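Putative N-acetylneuraminate lyase ([Ruminococcus] gnavus ATCC 29149, PDB 6RB7) is of unknown function but belongs to the dihydrodipicolinate synthetase family, whose members fold as (beta/alpha)8 barrels, and forms a four-chain assembly. Local coordinates at residues E123-A128 against N156-A161; I94-V99 against L131-I136; A150-W155 against V186-N191. All coordinates share one frame; numbering follows the deposited sequence.

Interaction 1 (E123-A128 against N156-A161); sequences ELARHA and NAISAA
Arg126 has CG opposite its backbone N (chi1 -178°), and the chain bends at chi3 (-65°), which lays one face of the guanidinium over the methyl of Ala161; NH2 is 3.9 Å from Ala161 CB. The contact joins two neighbouring outer helices of the (beta/alpha)8 barrel, 118-130 and 148-160, at the C-terminal end of the second. Ala125 fills the inner part of the interface. Its methyl meets two apolar partners, with Ala125 CB 4.0 Å from Ala161 CB and also 4.0 Å from Ile158 CG2, the branch that stands anti to the Ile158 backbone N. Ala125 CB further rests against the backbone of the facing helix, 3.5 Å from Ile158 O. The small methyls of Ala125 and Ala161 are consistent with the close approach, the CA atoms of Arg126 and Ala161 being 5.3 Å apart. Beneath them Ile136 of strand 135-138 packs on both Ala125 and Ile158, while Gln122 of the first helix adds to the contact on Ala161. Polar linkage is left to the outer side. Arg126 CA makes a bent CA-H...O contact with Ala161 O, 3.5 Å long and 130° at the hydrogen. That carbonyl also takes a water proton, at 2.8 Å from Ala161 O to the water, and the same water accepts a weak bond from Arg126 NE at 3.0 Å.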
loop_
_atom_site.group_PDB
_atom_site.type_symbol
_atom_site.label_atom_id
_atom_site.label_comp_id
_atom_site.label_asym_id
_atom_site.label_seq_id
_atom_site.Cartn_x
_atom_site.Cartn_y
_atom_site.Cartn_z
ATOM N N GLU A 123 -22.878 18.924 -15.654
ATOM C CA GLU A 123 -22.866 19.972 -16.717
ATOM C C GLU A 123 -22.176 19.406 -17.951
ATOM O O GLU A 123 -22.705 19.545 -19.095
ATOM C CB GLU A 123 -22.227 21.250 -16.191
ATOM C CG GLU A 123 -22.103 22.328 -17.202
ATOM C CD GLU A 123 -21.640 23.694 -16.667
ATOM O OE1 GLU A 123 -21.189 23.783 -15.477
ATOM O OE2 GLU A 123 -21.674 24.683 -17.467
ATOM N N LEU A 124 -21.024 18.730 -17.780
ATOM C CA LEU A 124 -20.336 18.169 -18.940
ATOM C C LEU A 124 -21.121 17.007 -19.528
ATOM O O LEU A 124 -21.071 16.851 -20.744
ATOM C CB LEU A 124 -18.913 17.763 -18.530
ATOM C CG LEU A 124 -17.964 18.929 -18.305
ATOM C CD1 LEU A 124 -16.629 18.433 -17.816
ATOM C CD2 LEU A 124 -17.784 19.795 -19.566
ATOM N N ALA A 125 -21.784 16.194 -18.718
ATOM C CA ALA A 125 -22.612 15.077 -19.218
ATOM C C ALA A 125 -23.711 15.632 -20.138
ATOM O O ALA A 125 -23.924 15.087 -21.226
ATOM C CB ALA A 125 -23.171 14.270 -18.078
ATOM N N ARG A 126 -24.430 16.636 -19.670
ATOM C CA ARG A 126 -25.557 17.223 -20.436
ATOM C C ARG A 126 -25.009 17.797 -21.734
ATOM O O ARG A 126 -25.635 17.578 -22.797
ATOM C CB ARG A 126 -26.233 18.301 -19.587
ATOM C CG ARG A 126 -27.446 18.954 -20.224
ATOM C CD ARG A 126 -27.987 19.961 -19.190
ATOM N NE ARG A 126 -28.486 19.242 -17.994
ATOM C CZ ARG A 126 -27.916 19.173 -16.769
ATOM N NH1 ARG A 126 -26.798 19.823 -16.479
ATOM N NH2 ARG A 126 -28.477 18.432 -15.825
ATOM N N HIS A 127 -23.874 18.499 -21.670
ATOM C CA HIS A 127 -23.247 19.099 -22.863
ATOM C C HIS A 127 -22.883 17.998 -23.863
ATOM O O HIS A 127 -23.127 18.163 -25.085
ATOM C CB HIS A 127 -22.081 19.977 -22.440
ATOM C CG HIS A 127 -21.282 20.501 -23.570
ATOM N ND1 HIS A 127 -20.169 19.828 -24.049
ATOM C CD2 HIS A 127 -21.400 21.643 -24.281
ATOM C CE1 HIS A 127 -19.637 20.564 -25.007
ATOM N NE2 HIS A 127 -20.367 21.685 -25.174
ATOM N N ALA A 128 -22.297 16.896 -23.378
ATOM C CA ALA A 128 -21.872 15.785 -24.243
ATOM C C ALA A 128 -23.078 15.131 -24.919
ATOM O O ALA A 128 -23.014 14.833 -26.131
ATOM C CB ALA A 128 -21.022 14.794 -23.447
ATOM N N ASN A 156 -24.301 7.707 -10.901
ATOM C CA ASN A 156 -25.726 7.724 -11.285
ATOM C C ASN A 156 -26.181 9.163 -11.532
ATOM O O ASN A 156 -27.058 9.362 -12.416
ATOM C CB ASN A 156 -26.579 6.929 -10.312
ATOM C CG ASN A 156 -26.455 5.440 -10.522
ATOM O OD1 ASN A 156 -26.408 4.685 -9.515
ATOM N ND2 ASN A 156 -26.410 5.003 -11.759
ATOM N N ALA A 157 -25.690 10.141 -10.782
ATOM C CA ALA A 157 -26.059 11.556 -10.983
ATOM C C ALA A 157 -25.541 12.022 -12.318
ATOM O O ALA A 157 -26.238 12.729 -13.081
ATOM C CB ALA A 157 -25.560 12.439 -9.871
ATOM N N ILE A 158 -24.302 11.635 -12.645
ATOM C CA ILE A 158 -23.711 12.013 -13.945
ATOM C C ILE A 158 -24.536 11.347 -15.059
ATOM O O ILE A 158 -24.913 12.031 -16.032
ATOM C CB ILE A 158 -22.226 11.581 -13.979
ATOM C CG1 ILE A 158 -21.432 12.386 -12.954
ATOM C CG2 ILE A 158 -21.660 11.726 -15.374
ATOM C CD1 ILE A 158 -20.023 11.867 -12.707
ATOM N N SER A 159 -24.852 10.066 -14.918
ATOM C CA SER A 159 -25.617 9.323 -15.935
ATOM C C SER A 159 -27.007 9.976 -16.109
ATOM O O SER A 159 -27.471 10.078 -17.269
ATOM C CB SER A 159 -25.715 7.885 -15.551
ATOM O OG SER A 159 -26.534 7.163 -16.487
ATOM N N ALA A 160 -27.647 10.395 -15.028
ATOM C CA ALA A 160 -29.022 10.966 -15.107
ATOM C C ALA A 160 -28.992 12.304 -15.864
ATOM O O ALA A 160 -30.063 12.710 -16.356
ATOM C CB ALA A 160 -29.566 11.159 -13.712
ATOM N N ALA A 161 -27.858 12.994 -15.935
ATOM C CA ALA A 161 -27.726 14.267 -16.678
ATOM C C ALA A 161 -27.598 13.993 -18.185
ATOM O O ALA A 161 -27.729 14.944 -18.958
ATOM C CB ALA A 161 -26.564 15.081 -16.164
HETATM O O HOH W 1 -29.903 16.611 -18.590
#

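Interaction 2 (I94-V99 against L131-I136); sequences IVLENV and LGVDAI
Leu96 and Leu131 run alongside each other, pointing opposite ways, whereas Val133 meets Leu96 at about a right angle and Leu131 meets Glu97 in the same crossed way. The setting is the outer layer of the (beta/alpha)8 barrel, where helix 89-103 faces the turn leading from helix 118-130 into strand 135-138. A Schellman motif at Gly132, with positive phi, closes the preceding helix; Leu131 and Val133, either side of it in sequence, both direct their CB toward helix 89-103. Leu131 CD1 does most of the touching: it lies 3.9 Å from Leu96 CG and 3.9 Å from Glu97 CG, resting on the aliphatic part of the glutamate. The Glu97 chain is extended beyond CG, and its carboxylate OE2 pairs with His127 NE2. A glycerol, probably from the crystallisation liquor, lies near the Leu131 side chain. Ala128 packs on both Leu96 and Val133, and Val109 of strand 108-112 also touches both, so the cluster continues into the barrel wall. Leu96 CD2 reaches Leu131 CD1 as well, at 4.0 Å. In Leu96, chi1 of -177° with chi2 of 64° turns both methyls to Val133, and Val133 CG1 is 3.9 Å from Leu96 CD2 and 4.0 Å from Leu96 CD1.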
loop_
_atom_site.group_PDB
_atom_site.type_symbol
_atom_site.label_atom_id
_atom_site.label_comp_id
_atom_site.label_asym_id
_atom_site.label_seq_id
_atom_site.Cartn_x
_atom_site.Cartn_y
_atom_site.Cartn_z
ATOM N N ILE A 94 -14.981 23.162 -25.001
ATOM C CA ILE A 94 -14.312 23.603 -26.248
ATOM C C ILE A 94 -13.639 22.398 -26.922
ATOM O O ILE A 94 -13.789 22.208 -28.137
ATOM C CB ILE A 94 -13.362 24.764 -25.978
ATOM C CG1 ILE A 94 -14.196 25.996 -25.556
ATOM C CG2 ILE A 94 -12.503 25.032 -27.212
ATOM C CD1 ILE A 94 -13.381 27.098 -24.994
ATOM N N VAL A 95 -12.961 21.547 -26.149
ATOM C CA VAL A 95 -12.327 20.372 -26.767
ATOM C C VAL A 95 -13.392 19.526 -27.468
ATOM O O VAL A 95 -13.222 19.154 -28.643
ATOM C CB VAL A 95 -11.543 19.541 -25.725
ATOM C CG1 VAL A 95 -11.121 18.221 -26.298
ATOM C CG2 VAL A 95 -10.359 20.331 -25.178
ATOM N N LEU A 96 -14.458 19.163 -26.757
ATOM C CA LEU A 96 -15.421 18.195 -27.311
ATOM C C LEU A 96 -16.157 18.823 -28.524
ATOM O O LEU A 96 -16.365 18.115 -29.500
ATOM C CB LEU A 96 -16.389 17.718 -26.244
ATOM C CG LEU A 96 -17.366 16.657 -26.713
ATOM C CD1 LEU A 96 -16.625 15.359 -27.120
ATOM C CD2 LEU A 96 -18.365 16.364 -25.611
ATOM N N GLU A 97 -16.488 20.098 -28.441
ATOM C CA GLU A 97 -17.138 20.782 -29.587
ATOM C C GLU A 97 -16.262 20.669 -30.827
ATOM O O GLU A 97 -16.802 20.404 -31.902
ATOM C CB GLU A 97 -17.413 22.237 -29.218
ATOM C CG GLU A 97 -18.546 22.358 -28.251
ATOM C CD GLU A 97 -18.707 23.729 -27.603
ATOM O OE1 GLU A 97 -17.940 24.645 -27.938
ATOM O OE2 GLU A 97 -19.571 23.865 -26.713
ATOM N N ASN A 98 -14.959 20.882 -30.696
ATOM C CA ASN A 98 -14.028 20.861 -31.844
ATOM C C ASN A 98 -13.780 19.439 -32.332
ATOM O O ASN A 98 -13.625 19.253 -33.531
ATOM C CB ASN A 98 -12.798 21.677 -31.531
ATOM C CG ASN A 98 -13.123 23.164 -31.623
ATOM O OD1 ASN A 98 -13.257 23.681 -32.743
ATOM N ND2 ASN A 98 -13.307 23.825 -30.479
ATOM N N VAL A 99 -13.804 18.436 -31.466
ATOM C CA VAL A 99 -13.778 17.031 -31.945
ATOM C C VAL A 99 -15.003 16.761 -32.808
ATOM O O VAL A 99 -14.896 16.219 -33.925
ATOM C CB VAL A 99 -13.690 16.048 -30.752
ATOM C CG1 VAL A 99 -13.907 14.616 -31.250
ATOM C CG2 VAL A 99 -12.355 16.228 -30.041
ATOM N N LEU A 131 -24.289 17.060 -27.841
ATOM C CA LEU A 131 -23.470 16.921 -29.067
ATOM C C LEU A 131 -23.589 15.529 -29.683
ATOM O O LEU A 131 -22.926 15.304 -30.703
ATOM C CB LEU A 131 -22.006 17.223 -28.711
ATOM C CG LEU A 131 -21.726 18.688 -28.387
ATOM C CD1 LEU A 131 -20.260 18.845 -28.040
ATOM C CD2 LEU A 131 -22.052 19.586 -29.581
ATOM N N GLY A 132 -24.291 14.591 -29.050
ATOM C CA GLY A 132 -24.530 13.258 -29.628
ATOM C C GLY A 132 -23.299 12.366 -29.554
ATOM O O GLY A 132 -23.067 11.536 -30.464
ATOM N N VAL A 133 -22.568 12.437 -28.444
ATOM C CA VAL A 133 -21.452 11.479 -28.249
ATOM C C VAL A 133 -22.045 10.066 -28.146
ATOM O O VAL A 133 -23.228 9.886 -27.779
ATOM C CB VAL A 133 -20.616 11.819 -27.005
ATOM C CG1 VAL A 133 -20.001 13.190 -27.111
ATOM C CG2 VAL A 133 -21.413 11.650 -25.731
ATOM N N ASP A 134 -21.235 9.048 -28.387
ATOM C CA ASP A 134 -21.653 7.647 -28.254
ATOM C C ASP A 134 -21.789 7.285 -26.785
ATOM O O ASP A 134 -22.782 6.601 -26.402
ATOM C CB ASP A 134 -20.689 6.730 -28.985
ATOM C CG ASP A 134 -20.735 7.016 -30.479
ATOM O OD1 ASP A 134 -21.681 6.512 -31.130
ATOM O OD2 ASP A 134 -19.899 7.815 -30.942
ATOM N N ALA A 135 -20.832 7.702 -25.968
ATOM C CA ALA A 135 -20.829 7.368 -24.540
ATOM C C ALA A 135 -20.214 8.511 -23.756
ATOM O O ALA A 135 -19.378 9.261 -24.309
ATOM C CB ALA A 135 -20.061 6.065 -24.306
ATOM N N ILE A 136 -20.543 8.547 -22.485
ATOM C CA ILE A 136 -19.803 9.331 -21.488
ATOM C C ILE A 136 -19.109 8.356 -20.545
ATOM O O ILE A 136 -19.531 7.194 -20.448
ATOM C CB ILE A 136 -20.709 10.313 -20.722
ATOM C CG1 ILE A 136 -21.890 9.600 -20.054
ATOM C CG2 ILE A 136 -21.159 11.428 -21.665
ATOM C CD1 ILE A 136 -22.527 10.467 -18.962
#

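Interaction 3 (A150-W155 against V186-N191); sequences AIAQYW and VEMRKN
A sulfur-aromatic contact made at the ring edge sets this pair apart: Met188 SD lies 5.3 Å from the centroid of the Trp155 six-membered ring and 88° off its normal, a Met-aromatic contact in the indole plane. Successive bends in the methionine (chi2 -52°, chi3 -54°) curl it round that edge. Met188 CG comes 3.8 Å from Trp155 CE3, and the chain then folds back until Met188 CE is 3.7 Å from Trp155 CB. The sulfur also rests on the adjoining turn of helix 148-160, with Met188 SD 3.8 Å from Ala152 CB. Ile151 CG2 lies over one indole face, near its rim, and Trp155 NE1 bonds to Ile139 O, which ties down the ring's rotation. At the rim, Glu187 lays its CG near the Ala152 methyl while its OE1 holds Lys190 NZ in a 2.9 Å salt bridge. The contact thus joins two neighbouring outer helices of the (beta/alpha)8 barrel, 148-160 and 182-188. Leu184 of the second helix touches Ala152 and Trp155, Ile169 of the intervening strand 166-171 packs beneath Trp155 and Met188, and Pro309 of a neighbouring subunit packs on Ala150 and Tyr154 of the first helix.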
loop_
_atom_site.group_PDB
_atom_site.type_symbol
_atom_site.label_atom_id
_atom_site.label_comp_id
_atom_site.label_asym_id
_atom_site.label_seq_id
_atom_site.Cartn_x
_atom_site.Cartn_y
_atom_site.Cartn_z
ATOM N N ALA A 150 -21.685 6.402 -2.068
ATOM C CA ALA A 150 -21.403 7.772 -2.548
ATOM C C ALA A 150 -20.829 7.726 -3.967
ATOM O O ALA A 150 -21.127 8.602 -4.791
ATOM C CB ALA A 150 -20.488 8.499 -1.608
ATOM N N ILE A 151 -19.989 6.735 -4.241
ATOM C CA ILE A 151 -19.428 6.556 -5.610
ATOM C C ILE A 151 -20.570 6.255 -6.586
ATOM O O ILE A 151 -20.652 6.875 -7.673
ATOM C CB ILE A 151 -18.346 5.480 -5.630
ATOM C CG1 ILE A 151 -17.209 5.818 -4.685
ATOM C CG2 ILE A 151 -17.857 5.318 -7.071
ATOM C CD1 ILE A 151 -16.169 4.748 -4.483
ATOM N N ALA A 152 -21.471 5.327 -6.230
ATOM C CA ALA A 152 -22.617 5.000 -7.089
ATOM C C ALA A 152 -23.494 6.229 -7.283
ATOM O O ALA A 152 -23.962 6.484 -8.399
ATOM C CB ALA A 152 -23.430 3.870 -6.501
ATOM N N GLN A 153 -23.703 7.009 -6.233
ATOM C CA GLN A 153 -24.584 8.214 -6.347
ATOM C C GLN A 153 -23.933 9.186 -7.335
ATOM O O GLN A 153 -24.652 9.783 -8.133
ATOM C CB GLN A 153 -24.809 8.834 -4.956
ATOM C CG GLN A 153 -25.449 10.207 -4.986
ATOM C CD GLN A 153 -25.454 10.875 -3.616
ATOM O OE1 GLN A 153 -25.445 10.224 -2.580
ATOM N NE2 GLN A 153 -25.427 12.198 -3.592
ATOM N N TYR A 154 -22.612 9.355 -7.284
ATOM C CA TYR A 154 -21.883 10.268 -8.180
ATOM C C TYR A 154 -22.075 9.809 -9.627
ATOM O O TYR A 154 -22.523 10.570 -10.488
ATOM C CB TYR A 154 -20.428 10.288 -7.775
ATOM C CG TYR A 154 -19.430 11.007 -8.654
ATOM C CD1 TYR A 154 -19.300 12.383 -8.667
ATOM C CD2 TYR A 154 -18.487 10.271 -9.375
ATOM C CE1 TYR A 154 -18.266 13.005 -9.355
ATOM C CE2 TYR A 154 -17.461 10.881 -10.086
ATOM C CZ TYR A 154 -17.340 12.258 -10.065
ATOM O OH TYR A 154 -16.316 12.897 -10.705
ATOM N N TRP A 155 -21.777 8.544 -9.906
ATOM C CA TRP A 155 -21.919 8.012 -11.290
ATOM C C TRP A 155 -23.371 8.085 -11.758
ATOM O O TRP A 155 -23.611 8.436 -12.914
ATOM C CB TRP A 155 -21.349 6.615 -11.378
ATOM C CG TRP A 155 -19.856 6.566 -11.278
ATOM C CD1 TRP A 155 -18.970 7.540 -11.614
ATOM C CD2 TRP A 155 -19.069 5.447 -10.834
ATOM N NE1 TRP A 155 -17.690 7.084 -11.429
ATOM C CE2 TRP A 155 -17.721 5.793 -10.994
ATOM C CE3 TRP A 155 -19.372 4.156 -10.371
ATOM C CZ2 TRP A 155 -16.667 4.953 -10.616
ATOM C CZ3 TRP A 155 -18.341 3.320 -10.030
ATOM C CH2 TRP A 155 -17.009 3.715 -10.141
ATOM N N VAL A 186 -22.011 -4.644 -9.398
ATOM C CA VAL A 186 -23.398 -5.183 -9.350
ATOM C C VAL A 186 -24.370 -4.015 -9.225
ATOM O O VAL A 186 -25.374 -3.958 -9.966
ATOM C CB VAL A 186 -23.574 -6.204 -8.213
ATOM C CG1 VAL A 186 -25.064 -6.505 -7.994
ATOM C CG2 VAL A 186 -22.803 -7.489 -8.506
ATOM N N GLU A 187 -24.107 -3.096 -8.280
ATOM C CA GLU A 187 -25.030 -1.966 -8.069
ATOM C C GLU A 187 -25.114 -1.144 -9.360
ATOM O O GLU A 187 -26.204 -0.707 -9.767
ATOM C CB GLU A 187 -24.552 -1.173 -6.858
ATOM C CG GLU A 187 -25.418 0.013 -6.557
ATOM C CD GLU A 187 -26.734 -0.316 -5.862
ATOM O OE1 GLU A 187 -27.055 -1.520 -5.653
ATOM O OE2 GLU A 187 -27.424 0.652 -5.525
ATOM N N MET A 188 -23.990 -0.853 -10.000
ATOM C CA MET A 188 -23.997 0.018 -11.179
ATOM C C MET A 188 -24.684 -0.664 -12.382
ATOM O O MET A 188 -25.233 0.059 -13.219
ATOM C CB MET A 188 -22.576 0.431 -11.568
ATOM C CG MET A 188 -21.955 1.360 -10.561
ATOM S SD MET A 188 -22.992 2.827 -10.136
ATOM C CE MET A 188 -23.293 3.495 -11.754
ATOM N N ARG A 189 -24.708 -1.999 -12.451
ATOM C CA ARG A 189 -25.365 -2.690 -13.589
ATOM C C ARG A 189 -26.887 -2.556 -13.472
ATOM O O ARG A 189 -27.590 -2.867 -14.456
ATOM C CB ARG A 189 -24.897 -4.147 -13.671
ATOM C CG ARG A 189 -23.474 -4.281 -14.197
ATOM C CD ARG A 189 -23.132 -5.700 -14.646
ATOM N NE ARG A 189 -23.468 -6.802 -13.749
ATOM C CZ ARG A 189 -22.686 -7.279 -12.775
ATOM N NH1 ARG A 189 -21.542 -6.711 -12.506
ATOM N NH2 ARG A 189 -23.071 -8.291 -12.036
ATOM N N LYS A 190 -27.394 -2.074 -12.352
ATOM C CA LYS A 190 -28.837 -1.731 -12.208
ATOM C C LYS A 190 -29.204 -0.549 -13.092
ATOM O O LYS A 190 -30.389 -0.399 -13.421
ATOM C CB LYS A 190 -29.190 -1.419 -10.764
ATOM C CG LYS A 190 -29.108 -2.612 -9.826
ATOM C CD LYS A 190 -29.347 -2.276 -8.400
ATOM C CE LYS A 190 -29.282 -3.501 -7.510
ATOM N NZ LYS A 190 -29.419 -3.102 -6.086
ATOM N N ASN A 191 -28.226 0.288 -13.454
ATOM C CA ASN A 191 -28.445 1.424 -14.365
ATOM C C ASN A 191 -28.296 0.881 -15.784
ATOM O O ASN A 191 -27.194 0.475 -16.188
ATOM C CB ASN A 191 -27.414 2.524 -14.091
ATOM C CG ASN A 191 -27.479 3.697 -15.032
ATOM O OD1 ASN A 191 -28.021 3.581 -16.125
ATOM N ND2 ASN A 191 -26.909 4.821 -14.590
#

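How the interactions relate
From the N terminus, helix 89-103 comes first, and interaction 2 closes the loop that runs through strand 108-112 and helix 118-130 to the turn just before strand 135-138. Interaction 1 opens inside that loop, on helix 118-130, and closes beyond it at the end of helix 148-160, so the two cross. Interaction 3 opens earlier on that same helix and closes on the last turn of helix 182-188, crossing interaction 1 but following interaction 2 in series. Interactions 2 and 3 do not touch; their centres are about 23 Å apart. Interaction 1 bridges them: Ala128 meets Ile136, and Ser159 OG bonds to Asn191 ND2. Together they tie helices 89-103, 118-130, 148-160 and 182-188 side by side round the barrel.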